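Local coordinates for thiol-disulfide oxidoreductase (Bacteroides thetaiotaomicron, PDB 3FW2), which is the C-terminal, thioredoxin-like domain of a putative thiol-disulfide oxidoreductase of the TlpA-like family, though its active-site loop lacks the usual redox-active thiol pair, at the interface of chains A and B. Residues are numbered along the deposited sequence; one frame, centred on the assembly and turned at random. Chains: chain A/B, thiol-disulfide oxidoreductase.

The interface of chains A and B. Residues chain A 44-47; chain B 44-47, 117.
Two copies of the loop that carries the redox motif in thioredoxins meet across a two-fold axis; Asn, Asp, Ser and Ile occupy the CXXC positions, so this loop has no cysteine pair. The amide ND2 of B:Asn45 donates a nearly straight hydrogen bond (167° at H) to the carboxamide oxygen OD1 of A:Asn45, 2.9 Å away. The donor lies above the acceptor's carbonyl plane, off its lone pairs, while OD1 sits nearly in the plane of the B:Asn45 amide. The two side chains cross obliquely, amide planes 46° apart. The same ND2 also makes a weak bond to the backbone O of A:Trp44. Both asparagines hold CG anti to the backbone N (chi1 -176° in A:Asn45), extending the amides toward the partner. A:Asn45 CG meets the edge of the B:Trp44 ring, in its plane, 3.8 Å from CZ3. An alanine at A:Asn45 would remove this amide and would probably leave B:Asn45 ND2 leaning on the weak bond to A:Trp44 O, at the cost of the indole-edge contact and one arm of a water bridge. On one flank the A:Trp44 ring brings CZ3 within 3.7 Å of B:Ile117 CG1, and B:Ile117 N lies over the rim of one face. On the other, A:Ser47 CB rests 3.4 Å from the carboxylate OD2 of B:Asp46. Water 2 joins A:Asn45 ND2 and A:Ser47 OG to the backbone O of B:Trp44. The dimer is that of the deposited assembly; the structure alone does not show that it forms in the cell. Water 1 links A:Trp44 O and B:Ser47 OG to B:Ile117 O, 2.7 Å from the water oxygen.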
# COMPACT_ATOMS: atom_id res chain seq x y z
N TRP A 44 2.36 0.59 -8.92
CA TRP A 44 2.95 1.68 -8.17
C TRP A 44 3.89 1.22 -7.03
O TRP A 44 4.47 2.07 -6.27
CB TRP A 44 1.85 2.63 -7.64
CG TRP A 44 0.76 2.04 -6.76
CD1 TRP A 44 -0.53 1.78 -7.14
CD2 TRP A 44 0.85 1.69 -5.38
NE1 TRP A 44 -1.24 1.30 -6.08
CE2 TRP A 44 -0.42 1.23 -4.99
CE3 TRP A 44 1.88 1.73 -4.42
CZ2 TRP A 44 -0.70 0.79 -3.67
CZ3 TRP A 44 1.59 1.29 -3.10
CH2 TRP A 44 0.33 0.82 -2.76
N ASN A 45 4.06 -0.12 -6.88
CA ASN A 45 5.05 -0.67 -5.97
C ASN A 45 5.91 -1.70 -6.66
O ASN A 45 5.85 -2.86 -6.36
CB ASN A 45 4.33 -1.29 -4.77
CG ASN A 45 5.28 -1.80 -3.72
OD1 ASN A 45 6.17 -1.10 -3.33
ND2 ASN A 45 5.06 -3.02 -3.29
N ASP A 46 6.74 -1.25 -7.59
CA ASP A 46 7.62 -2.16 -8.37
C ASP A 46 8.92 -2.21 -7.58
O ASP A 46 9.97 -1.71 -8.02
CB ASP A 46 7.81 -1.59 -9.80
CG ASP A 46 8.52 -2.57 -10.75
OD1 ASP A 46 8.79 -3.70 -10.32
OD2 ASP A 46 8.82 -2.16 -11.91
N SER A 47 8.85 -2.82 -6.40
CA SER A 47 9.92 -2.87 -5.45
C SER A 47 10.79 -4.11 -5.67
O SER A 47 10.44 -5.02 -6.43
CB SER A 47 9.31 -2.96 -4.06
OG SER A 47 8.59 -4.17 -3.96
N TRP B 44 9.08 -0.19 2.62
CA TRP B 44 9.02 -1.25 1.63
C TRP B 44 8.62 -0.79 0.23
O TRP B 44 8.73 -1.56 -0.71
CB TRP B 44 8.10 -2.38 2.08
CG TRP B 44 6.70 -2.05 2.52
CD1 TRP B 44 6.23 -2.04 3.77
CD2 TRP B 44 5.57 -1.68 1.68
NE1 TRP B 44 4.92 -1.72 3.81
CE2 TRP B 44 4.48 -1.50 2.53
CE3 TRP B 44 5.39 -1.53 0.30
CZ2 TRP B 44 3.22 -1.11 2.08
CZ3 TRP B 44 4.11 -1.14 -0.15
CH2 TRP B 44 3.06 -0.96 0.71
N ASN B 45 8.13 0.45 0.11
CA ASN B 45 7.68 0.98 -1.17
C ASN B 45 8.85 1.68 -1.85
O ASN B 45 8.83 2.89 -2.01
CB ASN B 45 6.51 1.95 -0.91
CG ASN B 45 5.93 2.59 -2.17
OD1 ASN B 45 5.62 3.77 -2.14
ND2 ASN B 45 5.76 1.81 -3.22
N ASP B 46 9.82 0.84 -2.28
CA ASP B 46 11.03 1.31 -2.98
C ASP B 46 10.79 1.72 -4.45
O ASP B 46 11.50 1.28 -5.35
CB ASP B 46 12.32 0.40 -2.82
CG ASP B 46 12.07 -1.16 -2.73
OD1 ASP B 46 12.68 -1.91 -3.57
OD2 ASP B 46 11.49 -1.67 -1.74
N SER B 47 9.81 2.61 -4.68
CA SER B 47 9.45 3.04 -6.03
C SER B 47 10.06 4.32 -6.51
O SER B 47 10.58 5.15 -5.74
CB SER B 47 7.93 3.27 -6.04
OG SER B 47 7.55 4.44 -5.28
N ILE B 117 0.60 4.91 -2.04
CA ILE B 117 1.67 5.65 -1.46
C ILE B 117 2.77 5.82 -2.55
O ILE B 117 2.89 5.01 -3.48
CB ILE B 117 2.27 5.03 -0.19
CG1 ILE B 117 2.49 3.52 -0.33
CG2 ILE B 117 1.36 5.32 1.00
CD1 ILE B 117 3.29 2.89 0.85
O HOH W 1 4.70 4.46 -5.45
O HOH W 2 7.44 -4.09 -1.49